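Local coordinates for protein tumour necrosis factor receptor (Ectromelia virus, PDB 3ON9) that probably blunts host immune defence by binding tumour necrosis factor and chemokines outside the cell, the part here being its chemokine-sequestering SECRET domain, at residues N14-N19 / V59-T64; T39-H44 / N84-C89; E111-V116 / V125-A130. All coordinates share one frame; numbering follows the deposited sequence.

Interaction 1: residues N14-N19 / V59-T64; sequences NMYPVN and VDKLAT
Lys-61 O takes the shortest backbone bond between the two segments, from Val-18 N at 2.8 Å, the donor atom lying 25° off the carbonyl plane. The same oxygen receives a CA-H...O contact from Pro-17 CA at 3.3 Å, while Tyr-16 CD1 lies obliquely beside it. On the carbonyl side of Val-18 a water donates to both Val-18 O and Asp-60 O, bridging the segments where the ladder has ended. That ladder is the antiparallel pairing of strands 8-16 and 62-69: Met-15 and Ala-63 form a hydrogen-bonded pair, Met-15 N to Ala-63 O and Ala-63 N to Met-15 O, both 3.0 Å. Strand 62-69 emerges from a type II' turn, Val-59 to Leu-62, that makes a hairpin with strand 51-59; the first strand ends at Tyr-16, before the cis peptide of Pro-17. Tyr-16 CG is anti to the backbone N (chi1 -170°), and the side chain crosses that of Lys-61 at a slant, CE1 3.7 Å from Lys-61 CB; Pro-17 CB covers one ring face near the rim. Val-18, which also touches Tyr-56 of the same sheet and Leu-38 of the other, presses both methyls on Ala-63 CB, CG2 at 3.8 Å.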
loop_
_atom_site.group_PDB
_atom_site.type_symbol
_atom_site.label_atom_id
_atom_site.label_comp_id
_atom_site.label_asym_id
_atom_site.label_seq_id
_atom_site.Cartn_x
_atom_site.Cartn_y
_atom_site.Cartn_z
ATOM N N ASN A 14 0.791 7.034 1.830
ATOM C CA ASN A 14 1.383 8.280 2.312
ATOM C C ASN A 14 0.390 8.983 3.220
ATOM O O ASN A 14 -0.798 8.999 2.931
ATOM C CB ASN A 14 1.809 9.160 1.131
ATOM C CG ASN A 14 2.838 8.472 0.262
ATOM O OD1 ASN A 14 3.652 7.694 0.764
ATOM N ND2 ASN A 14 2.793 8.720 -1.043
ATOM N N MET A 15 0.866 9.514 4.341
ATOM C CA MET A 15 -0.034 9.931 5.413
ATOM C C MET A 15 0.403 11.232 6.075
ATOM O O MET A 15 1.592 11.464 6.265
ATOM C CB MET A 15 -0.107 8.835 6.488
ATOM C CG MET A 15 -0.570 7.489 5.949
ATOM S SD MET A 15 -0.650 6.222 7.231
ATOM C CE MET A 15 1.099 5.908 7.490
ATOM N N TYR A 16 -0.566 12.064 6.437
ATOM C CA TYR A 16 -0.287 13.284 7.176
ATOM C C TYR A 16 -1.502 13.647 8.016
ATOM O O TYR A 16 -2.620 13.559 7.537
ATOM C CB TYR A 16 0.017 14.431 6.204
ATOM C CG TYR A 16 0.538 15.664 6.897
ATOM C CD1 TYR A 16 1.902 15.879 7.032
ATOM C CD2 TYR A 16 -0.331 16.593 7.443
ATOM C CE1 TYR A 16 2.388 16.994 7.692
ATOM C CE2 TYR A 16 0.148 17.714 8.097
ATOM C CZ TYR A 16 1.503 17.905 8.211
ATOM O OH TYR A 16 1.976 19.019 8.860
ATOM N N PRO A 17 -1.291 14.037 9.284
ATOM C CA PRO A 17 -0.011 14.076 9.992
ATOM C C PRO A 17 0.211 12.804 10.808
ATOM O O PRO A 17 -0.754 12.203 11.296
ATOM C CB PRO A 17 -0.193 15.231 10.983
ATOM C CG PRO A 17 -1.701 15.309 11.210
ATOM C CD PRO A 17 -2.401 14.510 10.131
ATOM N N VAL A 18 1.468 12.406 10.962
ATOM C CA VAL A 18 1.795 11.334 11.899
ATOM C C VAL A 18 2.588 11.908 13.063
ATOM O O VAL A 18 3.310 12.903 12.912
ATOM C CB VAL A 18 2.553 10.146 11.248
ATOM C CG1 VAL A 18 1.688 9.497 10.169
ATOM C CG2 VAL A 18 3.900 10.575 10.680
ATOM N N ASN A 19 2.422 11.294 14.230
ATOM C CA ASN A 19 3.070 11.746 15.448
ATOM C C ASN A 19 4.129 10.776 15.950
ATOM O O ASN A 19 4.849 11.086 16.901
ATOM C CB ASN A 19 2.031 11.921 16.546
ATOM C CG ASN A 19 0.980 12.934 16.185
ATOM O OD1 ASN A 19 1.272 14.123 16.058
ATOM N ND2 ASN A 19 -0.257 12.474 16.015
ATOM N N VAL A 59 9.306 12.435 7.740
ATOM C CA VAL A 59 9.977 13.725 7.792
ATOM C C VAL A 59 8.981 14.662 8.439
ATOM O O VAL A 59 7.915 14.926 7.881
ATOM C CB VAL A 59 10.331 14.243 6.398
ATOM C CG1 VAL A 59 10.844 15.689 6.472
ATOM C CG2 VAL A 59 11.358 13.321 5.744
ATOM N N ASP A 60 9.328 15.126 9.634
ATOM C CA ASP A 60 8.437 15.884 10.508
ATOM C C ASP A 60 7.151 15.098 10.797
ATOM O O ASP A 60 7.180 14.132 11.562
ATOM C CB ASP A 60 8.176 17.286 9.971
ATOM C CG ASP A 60 7.632 18.233 11.034
ATOM O OD1 ASP A 60 7.719 17.926 12.241
ATOM O OD2 ASP A 60 7.110 19.292 10.646
ATOM N N LYS A 61 6.033 15.504 10.204
ATOM C CA LYS A 61 4.776 14.796 10.444
ATOM C C LYS A 61 4.281 14.093 9.185
ATOM O O LYS A 61 3.142 13.639 9.137
ATOM C CB LYS A 61 3.703 15.747 10.968
ATOM C CG LYS A 61 4.013 16.379 12.323
ATOM C CD LYS A 61 2.879 17.314 12.724
ATOM C CE LYS A 61 2.998 17.751 14.177
ATOM N NZ LYS A 61 4.044 18.794 14.354
ATOM N N LEU A 62 5.151 14.004 8.180
ATOM C CA LEU A 62 4.804 13.402 6.892
ATOM C C LEU A 62 5.407 12.005 6.779
ATOM O O LEU A 62 6.610 11.840 6.930
ATOM C CB LEU A 62 5.334 14.263 5.742
ATOM C CG LEU A 62 5.194 13.707 4.322
ATOM C CD1 LEU A 62 3.718 13.613 3.936
ATOM C CD2 LEU A 62 5.954 14.598 3.348
ATOM N N ALA A 63 4.571 11.016 6.492
ATOM C CA ALA A 63 5.046 9.639 6.371
ATOM C C ALA A 63 4.856 9.078 4.966
ATOM O O ALA A 63 3.829 9.308 4.334
ATOM C CB ALA A 63 4.332 8.752 7.373
ATOM N N THR A 64 5.857 8.340 4.493
ATOM C CA THR A 64 5.662 7.463 3.349
ATOM C C THR A 64 5.862 6.036 3.841
ATOM O O THR A 64 6.712 5.787 4.680
ATOM C CB THR A 64 6.612 7.785 2.166
ATOM O OG1 THR A 64 6.274 6.963 1.036
ATOM C CG2 THR A 64 8.068 7.550 2.540
HETATM O O HOH W 1 5.948 12.893 13.765
#

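Interaction 2: residues T39-H44 / N84-C89; sequences TITLTH and NLEIKC
Ile-40 and Leu-85 stand side by side on one face of this antiparallel pair, pointing the same way, and Ile-40 CG2 meets Leu-85 CD1 at 3.7 Å. Leu-85 has CG anti to its backbone N (chi1 -166°), and its CD1 touches both Ile-40 CG2 and Leu-42 CB, the latter 3.9 Å away. Ile-87 stands further along the same face, CG1 to CG1 with Ile-40 at 4.3 Å. This apolar face looks into the core of the beta-sandwich, where Ile-13 and Met-15 of strand 8-16 and Phe-67 of strand 62-69 close over it from the other sheet.

The face bearing Thr-39, Thr-41, Thr-43, Asn-84, Glu-86 and Lys-88 is polar. Thr-43 crosses Asn-84 at a slant: its OG1 lies between the backbone N and the carbonyl carbon (chi1 65°), which sets it 3.3 Å from Asn-84 CB. Thr-41 OG1 and Glu-86 OE2 do not touch directly; a water sits between them, 2.7 Å from Thr-41 OG1 and 2.6 Å from Glu-86 OE2, to which it probably donates. Lys-88 curls away from the neighbouring strand, and its NZ bonds the carbonyl of Cys-89, whose sulfur is joined to Cys-119.

Six backbone bonds hold the strands together, two at each of the pairs Thr-39/Lys-88, Thr-41/Glu-86 and Thr-43/Asn-84. In the last pair Asn-84 N lies 45° out of the Thr-43 carbonyl plane. The chemistry therefore divides cleanly by face: hydrocarbon packs inward between the sheets, while hydroxyls, carboxylate and amine face outward, where water can mediate between them.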
loop_
_atom_site.group_PDB
_atom_site.type_symbol
_atom_site.label_atom_id
_atom_site.label_comp_id
_atom_site.label_asym_id
_atom_site.label_seq_id
_atom_site.Cartn_x
_atom_site.Cartn_y
_atom_site.Cartn_z
ATOM N N THR A 39 -2.387 1.567 12.150
ATOM C CA THR A 39 -2.007 0.242 11.663
ATOM C C THR A 39 -2.444 0.130 10.209
ATOM O O THR A 39 -3.574 0.474 9.862
ATOM C CB THR A 39 -2.665 -0.891 12.462
ATOM O OG1 THR A 39 -2.311 -0.769 13.847
ATOM C CG2 THR A 39 -2.188 -2.263 11.942
ATOM N N ILE A 40 -1.529 -0.333 9.369
ATOM C CA ILE A 40 -1.844 -0.596 7.969
ATOM C C ILE A 40 -1.803 -2.106 7.766
ATOM O O ILE A 40 -0.777 -2.742 8.020
ATOM C CB ILE A 40 -0.846 0.071 7.022
ATOM C CG1 ILE A 40 -0.745 1.574 7.316
ATOM C CG2 ILE A 40 -1.255 -0.185 5.564
ATOM C CD1 ILE A 40 0.425 2.256 6.622
ATOM N N THR A 41 -2.923 -2.664 7.311
ATOM C CA THR A 41 -3.077 -4.110 7.129
ATOM C C THR A 41 -3.345 -4.438 5.664
ATOM O O THR A 41 -4.296 -3.933 5.052
ATOM C CB THR A 41 -4.225 -4.669 8.002
ATOM O OG1 THR A 41 -3.972 -4.356 9.377
ATOM C CG2 THR A 41 -4.362 -6.189 7.837
ATOM N N LEU A 42 -2.479 -5.276 5.106
ATOM C CA LEU A 42 -2.548 -5.683 3.715
ATOM C C LEU A 42 -2.806 -7.181 3.554
ATOM O O LEU A 42 -2.068 -8.003 4.091
ATOM C CB LEU A 42 -1.223 -5.351 3.027
ATOM C CG LEU A 42 -0.982 -6.007 1.666
ATOM C CD1 LEU A 42 -1.870 -5.416 0.576
ATOM C CD2 LEU A 42 0.485 -5.870 1.308
ATOM N N THR A 43 -3.830 -7.536 2.794
ATOM C CA THR A 43 -3.968 -8.924 2.336
ATOM C C THR A 43 -3.830 -9.013 0.813
ATOM O O THR A 43 -3.918 -8.017 0.094
ATOM C CB THR A 43 -5.267 -9.606 2.811
ATOM O OG1 THR A 43 -6.400 -8.966 2.224
ATOM C CG2 THR A 43 -5.387 -9.557 4.336
ATOM N N HIS A 44 -3.602 -10.224 0.329
ATOM C CA HIS A 44 -3.196 -10.418 -1.053
ATOM C C HIS A 44 -3.581 -11.808 -1.522
ATOM O O HIS A 44 -2.789 -12.495 -2.175
ATOM C CB HIS A 44 -1.689 -10.226 -1.152
ATOM C CG HIS A 44 -0.928 -11.016 -0.135
ATOM N ND1 HIS A 44 -0.530 -10.498 1.080
ATOM C CD2 HIS A 44 -0.535 -12.312 -0.141
ATOM C CE1 HIS A 44 0.092 -11.439 1.772
ATOM N NE2 HIS A 44 0.107 -12.547 1.052
ATOM N N ASN A 84 -6.342 -6.184 -0.511
ATOM C CA ASN A 84 -7.134 -5.409 0.442
ATOM C C ASN A 84 -6.207 -4.665 1.372
ATOM O O ASN A 84 -5.201 -5.203 1.831
ATOM C CB ASN A 84 -8.070 -6.296 1.275
ATOM C CG ASN A 84 -9.150 -6.962 0.442
ATOM O OD1 ASN A 84 -9.600 -6.417 -0.577
ATOM N ND2 ASN A 84 -9.586 -8.143 0.881
ATOM N N LEU A 85 -6.555 -3.427 1.672
ATOM C CA LEU A 85 -5.716 -2.590 2.502
ATOM C C LEU A 85 -6.612 -1.819 3.445
ATOM O O LEU A 85 -7.599 -1.236 3.017
ATOM C CB LEU A 85 -4.976 -1.598 1.606
ATOM C CG LEU A 85 -3.813 -0.831 2.201
ATOM C CD1 LEU A 85 -2.668 -1.799 2.567
ATOM C CD2 LEU A 85 -3.333 0.224 1.208
ATOM N N GLU A 86 -6.273 -1.825 4.727
ATOM C CA GLU A 86 -7.018 -1.066 5.717
ATOM C C GLU A 86 -6.057 -0.204 6.511
ATOM O O GLU A 86 -5.012 -0.679 6.966
ATOM C CB GLU A 86 -7.763 -2.016 6.665
ATOM C CG GLU A 86 -8.447 -1.310 7.834
ATOM C CD GLU A 86 -8.699 -2.243 9.018
ATOM O OE1 GLU A 86 -9.849 -2.719 9.156
ATOM O OE2 GLU A 86 -7.750 -2.515 9.794
ATOM N N ILE A 87 -6.399 1.077 6.646
ATOM C CA ILE A 87 -5.650 1.986 7.500
ATOM C C ILE A 87 -6.500 2.257 8.743
ATOM O O ILE A 87 -7.594 2.831 8.648
ATOM C CB ILE A 87 -5.310 3.308 6.763
ATOM C CG1 ILE A 87 -4.417 3.039 5.536
ATOM C CG2 ILE A 87 -4.616 4.297 7.714
ATOM C CD1 ILE A 87 -5.152 2.593 4.276
ATOM N N LYS A 88 -6.000 1.835 9.902
ATOM C CA LYS A 88 -6.763 1.902 11.153
ATOM C C LYS A 88 -6.180 2.919 12.125
ATOM O O LYS A 88 -5.055 2.755 12.603
ATOM C CB LYS A 88 -6.827 0.514 11.807
ATOM C CG LYS A 88 -7.305 0.498 13.267
ATOM C CD LYS A 88 -8.741 1.000 13.392
ATOM C CE LYS A 88 -9.395 0.543 14.698
ATOM N NZ LYS A 88 -8.609 0.943 15.912
ATOM N N CYS A 89 -6.950 3.980 12.392
ATOM C CA CYS A 89 -6.588 4.996 13.377
ATOM C C CYS A 89 -6.844 4.475 14.775
ATOM O O CYS A 89 -7.780 3.720 14.987
ATOM C CB CYS A 89 -7.444 6.256 13.212
ATOM S SG CYS A 89 -7.177 7.177 11.662
HETATM O O HOH W 2 -5.151 -2.047 9.974
#

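Interaction 3: residues E111-V116 / V125-A130; sequences ETVTVV and VYIVYA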
loop_
_atom_site.group_PDB
_atom_site.type_symbol
_atom_site.label_atom_id
_atom_site.label_comp_id
_atom_site.label_asym_id
_atom_site.label_seq_id
_atom_site.Cartn_x
_atom_site.Cartn_y
_atom_site.Cartn_z
ATOM N N GLU A 111 -9.076 -4.649 -6.072
ATOM C CA GLU A 111 -8.532 -4.067 -4.855
ATOM C C GLU A 111 -9.570 -3.259 -4.081
ATOM O O GLU A 111 -10.518 -2.714 -4.660
ATOM C CB GLU A 111 -7.251 -3.264 -5.141
ATOM C CG GLU A 111 -7.306 -2.270 -6.278
ATOM C CD GLU A 111 -7.363 -2.899 -7.668
ATOM O OE1 GLU A 111 -6.600 -3.846 -7.986
ATOM O OE2 GLU A 111 -8.191 -2.427 -8.454
ATOM N N THR A 112 -9.411 -3.244 -2.760
ATOM C CA THR A 112 -10.233 -2.404 -1.892
ATOM C C THR A 112 -9.337 -1.732 -0.882
ATOM O O THR A 112 -8.375 -2.331 -0.383
ATOM C CB THR A 112 -11.326 -3.183 -1.141
ATOM O OG1 THR A 112 -10.747 -3.916 -0.048
ATOM C CG2 THR A 112 -12.062 -4.113 -2.088
ATOM N N VAL A 113 -9.649 -0.474 -0.601
ATOM C CA VAL A 113 -8.907 0.320 0.356
ATOM C C VAL A 113 -9.906 0.921 1.320
ATOM O O VAL A 113 -10.888 1.548 0.905
ATOM C CB VAL A 113 -8.124 1.443 -0.335
ATOM C CG1 VAL A 113 -7.512 2.375 0.708
ATOM C CG2 VAL A 113 -7.055 0.845 -1.260
ATOM N N THR A 114 -9.664 0.705 2.605
ATOM C CA THR A 114 -10.574 1.114 3.667
ATOM C C THR A 114 -9.824 1.955 4.686
ATOM O O THR A 114 -8.651 1.704 4.935
ATOM C CB THR A 114 -11.135 -0.123 4.391
ATOM O OG1 THR A 114 -12.018 -0.828 3.513
ATOM C CG2 THR A 114 -11.885 0.278 5.660
ATOM N N VAL A 115 -10.501 2.931 5.280
ATOM C CA VAL A 115 -9.913 3.708 6.370
ATOM C C VAL A 115 -10.881 3.691 7.556
ATOM O O VAL A 115 -12.103 3.721 7.366
ATOM C CB VAL A 115 -9.576 5.157 5.937
ATOM C CG1 VAL A 115 -10.820 5.872 5.382
ATOM C CG2 VAL A 115 -8.965 5.930 7.082
ATOM N N VAL A 116 -10.335 3.607 8.769
ATOM C CA VAL A 116 -11.136 3.549 9.989
ATOM C C VAL A 116 -10.714 4.703 10.902
ATOM O O VAL A 116 -9.619 4.703 11.469
ATOM C CB VAL A 116 -10.996 2.180 10.721
ATOM C CG1 VAL A 116 -12.034 2.070 11.828
ATOM C CG2 VAL A 116 -11.148 0.999 9.734
ATOM N N VAL A 125 -3.106 6.404 -1.323
ATOM C CA VAL A 125 -2.749 5.010 -1.521
ATOM C C VAL A 125 -2.517 4.756 -3.006
ATOM O O VAL A 125 -3.283 5.219 -3.853
ATOM C CB VAL A 125 -3.860 4.087 -1.005
ATOM C CG1 VAL A 125 -3.559 2.637 -1.357
ATOM C CG2 VAL A 125 -3.988 4.257 0.495
ATOM N N TYR A 126 -1.439 4.045 -3.319
ATOM C CA TYR A 126 -1.215 3.555 -4.671
ATOM C C TYR A 126 -0.998 2.056 -4.639
ATOM O O TYR A 126 -0.165 1.561 -3.886
ATOM C CB TYR A 126 -0.002 4.228 -5.315
ATOM C CG TYR A 126 0.002 5.734 -5.219
ATOM C CD1 TYR A 126 -0.606 6.525 -6.193
ATOM C CD2 TYR A 126 0.615 6.369 -4.152
ATOM C CE1 TYR A 126 -0.596 7.918 -6.086
ATOM C CE2 TYR A 126 0.628 7.750 -4.041
ATOM C CZ TYR A 126 0.030 8.513 -5.003
ATOM O OH TYR A 126 0.071 9.891 -4.862
ATOM N N ILE A 127 -1.757 1.344 -5.459
ATOM C CA ILE A 127 -1.534 -0.086 -5.651
ATOM C C ILE A 127 -1.139 -0.252 -7.110
ATOM O O ILE A 127 -1.915 0.068 -8.008
ATOM C CB ILE A 127 -2.796 -0.888 -5.350
ATOM C CG1 ILE A 127 -3.220 -0.632 -3.901
ATOM C CG2 ILE A 127 -2.528 -2.395 -5.573
ATOM C CD1 ILE A 127 -4.583 -1.169 -3.546
ATOM N N VAL A 128 0.076 -0.734 -7.337
ATOM C CA VAL A 128 0.678 -0.695 -8.665
ATOM C C VAL A 128 1.098 -2.086 -9.093
ATOM O O VAL A 128 1.916 -2.732 -8.429
ATOM C CB VAL A 128 1.891 0.244 -8.676
ATOM C CG1 VAL A 128 2.508 0.305 -10.070
ATOM C CG2 VAL A 128 1.468 1.640 -8.223
ATOM N N TYR A 129 0.514 -2.551 -10.187
ATOM C CA TYR A 129 0.851 -3.845 -10.745
ATOM C C TYR A 129 1.681 -3.629 -11.997
ATOM O O TYR A 129 1.281 -2.873 -12.901
ATOM C CB TYR A 129 -0.419 -4.590 -11.121
ATOM C CG TYR A 129 -1.459 -4.709 -10.035
ATOM C CD1 TYR A 129 -1.565 -5.870 -9.284
ATOM C CD2 TYR A 129 -2.355 -3.666 -9.770
ATOM C CE1 TYR A 129 -2.523 -5.997 -8.309
ATOM C CE2 TYR A 129 -3.325 -3.793 -8.788
ATOM C CZ TYR A 129 -3.403 -4.968 -8.064
ATOM O OH TYR A 129 -4.365 -5.126 -7.097
ATOM N N ALA A 130 2.833 -4.286 -12.063
ATOM C CA ALA A 130 3.708 -4.156 -13.217
ATOM C C ALA A 130 4.236 -5.488 -13.715
ATOM O O ALA A 130 4.629 -6.343 -12.925
ATOM C CB ALA A 130 4.883 -3.231 -12.891
#
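Glu-111 CG sits between its backbone N and carbonyl carbon (chi1 49°), and chi2 (-71°) bends the chain at CD. Tyr-129 CG is anti to its carbonyl carbon, and from there the ring carries its hydroxyl across to the carboxylate. The two side chains cross at a slant, with carboxylate and ring planes 63° apart, and Tyr-129 OH donates to Glu-111 OE1 at 2.7 Å, meeting the lone pair of OE1 that points away from OE2. His-109 ND1 also bonds OE1, and the His-109 ring stacks on Tyr-129, so one carboxylate oxygen joins two groups that also lean on each other. Two donors on one oxygen would be expected to ease the charge on the carboxylate.

The contact spans the interior of the beta-sandwich. Strand 110-116 belongs to the sheet with 82-89, strand 122-130 to the opposing one, and their axes lie 9.5 Å apart, so the strands meet through side chains. Beside the polar pair, Ile-127 and Glu-111 slide past each other in opposite directions, and Ile-127 CD1 reaches Glu-111 CB at 3.7 Å. Ile-127 CD1 also lies 3.9 Å from Val-113 CG2. Val-113 and Val-125 approach tip to tip, CG2 of the first 3.9 Å from CG1 of the second, with the remaining methyls, Val-113 CG1 and Val-125 CG2, facing each other at 4.0 Å. From strand 82-89, Leu-85 touches Val-125, and Ile-83 touches Ile-127 and Tyr-129; Tyr-144 of strand 140-145 touches both Glu-111 and Val-113.

Overall arrangement
From the N terminus, strand 8-16 is laid down first, and interaction 1 closes a long loop when strand 62-69 returns to pair with it. Strand 38-45 lies within that loop but belongs to the other sheet; its partner 82-89 comes later, so interactions 1 and 2 cross along the chain. They touch where Met-15 CE meets Ile-40 CD1 at 3.8 Å, one sheet against the other. Interaction 3 follows both, a short loop from 111-116 to 125-130 that bridges the two sheets. It joins interaction 2 because 110-116 runs beside 82-89, and Leu-85 CD2 packs on Val-125 CG1 at 3.5 Å; it shares interaction 1's sheet through neighbouring strands 8-16 and 122-130.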